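Local coordinates for peroxidase (Cellulomonas bogoriensis 69B4 = DSM 16987, PDB 6QZO) that uses a haem b cofactor to act as a DyP-type peroxidase, oxidising substrates at the expense of hydrogen peroxide, at the interface of chains A and B. Sequence-based numbering; all coordinates share one arbitrary frame. Chains: chain A/B, Peroxidase.

Contact 1: the interface of chains A and B. Residues chain A 152-153, 156; chain B 179-181, 196, 311, 313.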
ATOM      1  N   ARG A 152      -1.204   5.641   5.891  1.00 18.37           N
ATOM      2  CA  ARG A 152      -0.664   5.620   4.511  1.00 18.31           C
ATOM      3  C   ARG A 152      -0.731   7.019   3.886  1.00 18.05           C
ATOM      4  O   ARG A 152       0.126   7.326   3.035  1.00 18.17           O
ATOM      5  CB  ARG A 152      -1.400   4.579   3.683  1.00 19.19           C
ATOM      6  CG  ARG A 152      -0.696   4.245   2.391  1.00 20.01           C
ATOM      7  CD  ARG A 152       0.690   3.648   2.499  1.00 20.03           C
ATOM      8  NE  ARG A 152       1.062   3.506   1.109  1.00 20.77           N
ATOM      9  CZ  ARG A 152       1.534   4.467   0.294  1.00 21.00           C
ATOM     10  NH1 ARG A 152       1.717   5.715   0.704  1.00 21.28           N
ATOM     11  NH2 ARG A 152       1.775   4.162  -0.966  1.00 21.05           N
ATOM     12  N   THR A 153      -1.702   7.834   4.264  1.00 17.68           N
ATOM     13  CA  THR A 153      -1.821   9.233   3.775  1.00 17.48           C
ATOM     14  C   THR A 153      -0.697  10.066   4.395  1.00 17.53           C
ATOM     15  O   THR A 153      -0.055  10.817   3.655  1.00 17.50           O
ATOM     16  CB  THR A 153      -3.211   9.812   4.060  1.00 17.51           C
ATOM     17  OG1 THR A 153      -4.142   8.977   3.383  1.00 17.37           O
ATOM     18  CG2 THR A 153      -3.358  11.242   3.600  1.00 17.62           C
ATOM     19  N   ALA A 156       2.453   8.940   2.573  1.00 17.28           N
ATOM     20  CA  ALA A 156       2.423   9.477   1.195  1.00 17.05           C
ATOM     21  C   ALA A 156       2.832  10.948   1.241  1.00 17.08           C
ATOM     22  O   ALA A 156       3.651  11.379   0.411  1.00 17.14           O
ATOM     23  CB  ALA A 156       1.058   9.313   0.594  1.00 17.34           C
TER
ATOM     24  N   PHE B 179      -5.950   3.598  -0.835  1.00 20.43           N
ATOM     25  CA  PHE B 179      -5.973   3.791   0.632  1.00 20.42           C
ATOM     26  C   PHE B 179      -6.700   5.081   1.003  1.00 21.00           C
ATOM     27  O   PHE B 179      -6.788   6.033   0.190  1.00 20.87           O
ATOM     28  CB  PHE B 179      -4.555   3.821   1.198  1.00 19.88           C
ATOM     29  CG  PHE B 179      -3.647   4.871   0.611  1.00 19.49           C
ATOM     30  CD1 PHE B 179      -3.618   6.153   1.130  1.00 19.73           C
ATOM     31  CD2 PHE B 179      -2.802   4.572  -0.443  1.00 18.87           C
ATOM     32  CE1 PHE B 179      -2.775   7.120   0.607  1.00 19.42           C
ATOM     33  CE2 PHE B 179      -1.954   5.540  -0.963  1.00 19.07           C
ATOM     34  CZ  PHE B 179      -1.943   6.811  -0.437  1.00 19.08           C
ATOM     35  N   ARG B 180      -7.247   5.062   2.216  1.00 21.93           N
ATOM     36  CA  ARG B 180      -7.665   6.258   2.988  1.00 23.17           C
ATOM     37  C   ARG B 180      -6.878   6.193   4.299  1.00 24.05           C
ATOM     38  O   ARG B 180      -5.911   5.400   4.367  1.00 23.98           O
ATOM     39  CB  ARG B 180      -9.171   6.238   3.262  1.00 23.53           C
ATOM     40  CG  ARG B 180     -10.031   5.994   2.033  1.00 23.95           C
ATOM     41  CD  ARG B 180     -11.505   5.918   2.383  1.00 24.27           C
ATOM     42  NE  ARG B 180     -12.313   5.996   1.175  1.00 24.13           N
ATOM     43  CZ  ARG B 180     -13.496   6.594   1.069  1.00 24.42           C
ATOM     44  NH1 ARG B 180     -14.058   7.205   2.105  1.00 24.86           N
ATOM     45  NH2 ARG B 180     -14.114   6.587  -0.098  1.00 24.13           N
ATOM     46  N   ARG B 181      -7.324   6.906   5.335  1.00 24.11           N
ATOM     47  CA  ARG B 181      -6.677   6.837   6.662  1.00 25.04           C
ATOM     48  C   ARG B 181      -6.938   5.447   7.261  1.00 25.40           C
ATOM     49  O   ARG B 181      -7.827   4.725   6.754  1.00 25.61           O
ATOM     50  CB  ARG B 181      -7.076   8.060   7.484  1.00 26.06           C
ATOM     51  CG  ARG B 181      -6.487   9.340   6.898  1.00 26.92           C
ATOM     52  CD  ARG B 181      -6.000  10.293   7.952  1.00 28.56           C
ATOM     53  NE  ARG B 181      -5.469  11.547   7.446  1.00 29.45           N
ATOM     54  CZ  ARG B 181      -4.183  11.919   7.442  1.00 30.39           C
ATOM     55  NH1 ARG B 181      -3.858  13.126   6.993  1.00 30.06           N
ATOM     56  NH2 ARG B 181      -3.227  11.105   7.876  1.00 31.41           N
ATOM     57  N   LEU B 196      -4.761  13.328  -2.239  1.00 18.10           N
ATOM     58  CA  LEU B 196      -3.318  13.673  -2.256  1.00 17.58           C
ATOM     59  C   LEU B 196      -3.114  15.025  -2.941  1.00 17.38           C
ATOM     60  O   LEU B 196      -1.953  15.478  -2.992  1.00 17.40           O
ATOM     61  CB  LEU B 196      -2.556  12.531  -2.932  1.00 17.07           C
ATOM     62  CG  LEU B 196      -2.593  11.216  -2.150  1.00 17.08           C
ATOM     63  CD1 LEU B 196      -1.940  10.106  -2.932  1.00 16.99           C
ATOM     64  CD2 LEU B 196      -1.899  11.365  -0.795  1.00 17.61           C
ATOM     65  N   ASN B 311      -7.281   6.876  -2.609  1.00 11.40           N
ATOM     66  CA  ASN B 311      -5.986   7.452  -3.054  1.00 11.48           C
ATOM     67  C   ASN B 311      -5.123   6.333  -3.624  1.00 11.69           C
ATOM     68  O   ASN B 311      -5.131   5.250  -3.059  1.00 11.78           O
ATOM     69  CB  ASN B 311      -5.233   8.155  -1.926  1.00 11.59           C
ATOM     70  CG  ASN B 311      -6.056   9.211  -1.242  1.00 11.54           C
ATOM     71  OD1 ASN B 311      -6.683  10.009  -1.925  1.00 11.43           O
ATOM     72  ND2 ASN B 311      -6.078   9.206   0.078  1.00 11.63           N
ATOM     73  N   ASP B 313      -0.885   5.923  -4.766  1.00 14.63           N
ATOM     74  CA  ASP B 313       0.459   6.520  -4.612  1.00 15.91           C
ATOM     75  C   ASP B 313       1.460   5.421  -4.953  1.00 16.93           C
ATOM     76  O   ASP B 313       1.616   4.527  -4.132  1.00 16.82           O
ATOM     77  CB  ASP B 313       0.620   7.047  -3.183  1.00 16.39           C
ATOM     78  CG  ASP B 313       1.860   7.893  -2.987  1.00 16.85           C
ATOM     79  OD1 ASP B 313       2.167   8.708  -3.891  1.00 16.80           O
ATOM     80  OD2 ASP B 313       2.504   7.704  -1.938  1.00 17.48           O
TER
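The phenyl ring of B:Phe179 lies between the two chains with a different neighbour on each face. On the chain A side the CG methylene of A:Arg152 sits over the middle of the ring, 3.5 Å from the ring atom CG of B:Phe179, in a CH-pi contact. The opposite face rests on CB of B:Asn311 from its own chain, displaced toward the rim. Two groups come in at the edge in the plane of the ring: the hydroxyl OG1 of A:Thr153, 3.6 Å from CE1 of B:Phe179, and CB of B:Asp313.

A:Arg152 bends at chi2 (62°), which lets its aliphatic part cross the ring at about a right angle and carries the guanidinium on along the same side of the ring, out past its CE2 rim. That group is tilted by 27° from the ring, with CE2 of B:Phe179 under its centre. Beyond the ring it reaches the carboxylate of B:Asp313, which lies at the guanidinium edge; NH1 of A:Arg152 and OD2 of B:Asp313 are 3.4 Å apart, a salt bridge whose hydrogen bond is weak though fairly straight (163° at the hydrogen). NH2 comes near the backbone carbonyl of B:Asp313, but its N-H points away.

An alanine in place of B:Phe179 is likely to leave the methylenes of A:Arg152 without their platform and the guanidinium freer to swing away from B:Asp313.

Around this core the first turn of helix 152-165 of chain A packs against the end of strand 170-179 and strand 310-314 of chain B, in what may be a dimer interface. The methyl CG2 of A:Thr153 lies over one face of the B:Arg181 guanidinium, toward its rim. One turn further along the helix, the methyl CB of A:Ala156 touches CD2 of B:Leu196 at 3.9 Å.

Contact 2: the interface of chains A and B. Residues chain A 240-241, 244, 321-322; chain B 160, 164, 167.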
ATOM      1  N   LEU A 240       5.486 -17.844  -4.190  1.00 19.22           N
ATOM      2  CA  LEU A 240       4.273 -18.396  -3.527  1.00 19.46           C
ATOM      3  C   LEU A 240       3.669 -19.518  -4.384  1.00 20.01           C
ATOM      4  O   LEU A 240       3.112 -20.453  -3.785  1.00 20.71           O
ATOM      5  CB  LEU A 240       3.284 -17.267  -3.233  1.00 18.95           C
ATOM      6  CG  LEU A 240       3.783 -16.242  -2.220  1.00 18.31           C
ATOM      7  CD1 LEU A 240       2.731 -15.173  -1.936  1.00 17.89           C
ATOM      8  CD2 LEU A 240       4.208 -16.914  -0.919  1.00 18.38           C
ATOM      9  N   ASP A 241       3.838 -19.479  -5.707  1.00 20.45           N
ATOM     10  CA  ASP A 241       3.293 -20.522  -6.619  1.00 21.48           C
ATOM     11  C   ASP A 241       3.931 -21.883  -6.303  1.00 22.02           C
ATOM     12  O   ASP A 241       3.162 -22.843  -6.177  1.00 22.35           O
ATOM     13  CB  ASP A 241       3.468 -20.155  -8.096  1.00 21.64           C
ATOM     14  CG  ASP A 241       2.652 -18.962  -8.546  1.00 21.71           C
ATOM     15  OD1 ASP A 241       1.659 -18.623  -7.868  1.00 21.91           O
ATOM     16  OD2 ASP A 241       3.017 -18.379  -9.576  1.00 22.08           O
ATOM     17  N   ASP A 244       3.211 -23.181  -2.622  1.00 25.09           N
ATOM     18  CA  ASP A 244       1.855 -23.793  -2.555  1.00 26.06           C
ATOM     19  C   ASP A 244       1.918 -25.310  -2.791  1.00 26.73           C
ATOM     20  O   ASP A 244       0.969 -25.994  -2.376  1.00 26.80           O
ATOM     21  CB  ASP A 244       0.900 -23.101  -3.526  1.00 26.14           C
ATOM     22  CG  ASP A 244       0.423 -21.764  -3.023  1.00 26.24           C
ATOM     23  OD1 ASP A 244       0.811 -21.392  -1.883  1.00 26.71           O
ATOM     24  OD2 ASP A 244      -0.329 -21.104  -3.780  1.00 26.97           O
ATOM     25  N   ALA A 321       0.127 -14.302 -10.898  1.00 27.25           N
ATOM     26  CA  ALA A 321      -0.954 -14.044  -9.915  1.00 25.71           C
ATOM     27  C   ALA A 321      -0.509 -12.988  -8.893  1.00 23.28           C
ATOM     28  O   ALA A 321      -1.320 -12.116  -8.536  1.00 23.35           O
ATOM     29  CB  ALA A 321      -1.334 -15.340  -9.237  1.00 26.17           C
ATOM     30  N   SER A 322       0.730 -13.079  -8.426  1.00 21.28           N
ATOM     31  CA  SER A 322       1.239 -12.286  -7.271  1.00 20.03           C
ATOM     32  C   SER A 322       2.684 -11.839  -7.517  1.00 18.75           C
ATOM     33  O   SER A 322       3.423 -12.540  -8.218  1.00 18.67           O
ATOM     34  CB  SER A 322       1.122 -13.077  -5.980  1.00 19.94           C
ATOM     35  OG  SER A 322      -0.203 -13.537  -5.761  1.00 20.11           O
TER
ATOM     36  N   ARG B 160      -4.828 -13.016  -2.968  1.00 17.78           N
ATOM     37  CA  ARG B 160      -4.038 -14.230  -3.317  1.00 18.00           C
ATOM     38  C   ARG B 160      -5.007 -15.415  -3.469  1.00 17.85           C
ATOM     39  O   ARG B 160      -4.887 -16.167  -4.445  1.00 18.08           O
ATOM     40  CB  ARG B 160      -2.957 -14.466  -2.248  1.00 18.41           C
ATOM     41  CG  ARG B 160      -2.196 -15.782  -2.348  1.00 19.01           C
ATOM     42  CD  ARG B 160      -1.253 -15.806  -3.528  1.00 19.38           C
ATOM     43  NE  ARG B 160      -0.521 -17.062  -3.693  1.00 19.94           N
ATOM     44  CZ  ARG B 160       0.164 -17.396  -4.783  1.00 20.02           C
ATOM     45  NH1 ARG B 160       0.221 -16.580  -5.823  1.00 20.09           N
ATOM     46  NH2 ARG B 160       0.770 -18.562  -4.854  1.00 20.47           N
ATOM     47  N   LYS B 164      -5.806 -17.247  -7.110  1.00 19.28           N
ATOM     48  CA  LYS B 164      -5.483 -18.694  -7.219  1.00 20.36           C
ATOM     49  C   LYS B 164      -6.723 -19.498  -7.630  1.00 20.55           C
ATOM     50  O   LYS B 164      -6.582 -20.433  -8.415  1.00 20.79           O
ATOM     51  CB  LYS B 164      -4.972 -19.224  -5.879  1.00 20.74           C
ATOM     52  CG  LYS B 164      -3.497 -18.988  -5.612  1.00 21.14           C
ATOM     53  CD  LYS B 164      -3.089 -19.277  -4.167  1.00 21.43           C
ATOM     54  CE  LYS B 164      -3.294 -20.742  -3.818  1.00 21.81           C
ATOM     55  NZ  LYS B 164      -2.858 -21.082  -2.441  1.00 22.51           N
ATOM     56  N   GLN B 167      -7.415 -19.697 -11.302  1.00 26.10           N
ATOM     57  CA  GLN B 167      -6.293 -20.245 -12.123  1.00 27.57           C
ATOM     58  C   GLN B 167      -6.901 -21.195 -13.166  1.00 26.86           C
ATOM     59  O   GLN B 167      -7.654 -22.126 -12.763  1.00 26.18           O
ATOM     60  CB  GLN B 167      -5.223 -20.927 -11.260  1.00 29.48           C
ATOM     61  CG  GLN B 167      -3.794 -20.606 -11.713  1.00 31.91           C
ATOM     62  CD  GLN B 167      -3.048 -19.723 -10.721  1.00 33.78           C
ATOM     63  OE1 GLN B 167      -2.658 -20.184  -9.654  1.00 35.01           O
ATOM     64  NE2 GLN B 167      -2.791 -18.459 -11.057  1.00 33.81           N
TER
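B:Arg160 leaves its helix with CG anti to the backbone N (chi1 171°) and turns at chi2 (71°), a course that carries its guanidinium across to A:Asp241, A:Asp244 and A:Ser322. B:Lys164, one helical turn on, bends at chi3; the B:Lys164 and A:Asp244 side chains run towards each other, so that the ammonium NZ meets the carboxylate.

Both terminal nitrogens of B:Arg160 close end-on upon one oxygen of A:Asp241. NH2 of B:Arg160 stands 3.1 Å from OD1 of A:Asp241, on the anti side of the carboxylate, while NH1 meets the same OD1 nearly along its C-O axis at 3.2 Å. This oxygen lies almost in the guanidinium plane, and the two planes are 20° apart.

A:Asp244 is held differently. Its OD2 takes a hydrogen bond from NH2 of B:Arg160 at 3.0 Å, from well above the carboxylate plane. NZ of B:Lys164 also lies 2.9 Å from OD2 of A:Asp244, a salt bridge with a weak hydrogen bond. Two cationic groups sharing this oxygen would be expected to favour the charged carboxylate. NH1 of B:Arg160 also donates to the hydroxyl OG of A:Ser322 at 3.1 Å, which ties down the other corner of the guanidinium.

The flat group is sandwiched: CB of A:Leu240 presses on one face toward the rim, and CG of B:Lys164 covers the centre of the other.

In the fold, the basic residues project from the later turns of helix 152-165 of chain B; the acidic ones lie on and just after the short helix 240-243 of chain A, with A:Ser322 in the loop leading into strand 323-332.

Contact 1 and contact 2 lie about 27 Å apart, measured between the centres of their C-alpha atoms, along one two-fold symmetric interface. Helix 152-165 serves both: its first turn packs in contact 1 and its later turns carry the basic side chains of contact 2, chain A supplying that helix in contact 1 and chain B in contact 2. Symmetry supplies the twin of each, so each copy of helix 152-165 meets the other chain near both of its ends. The combination of CH-pi packing and a charged cluster fits a specific dimer, but the structure alone does not show that it forms in solution.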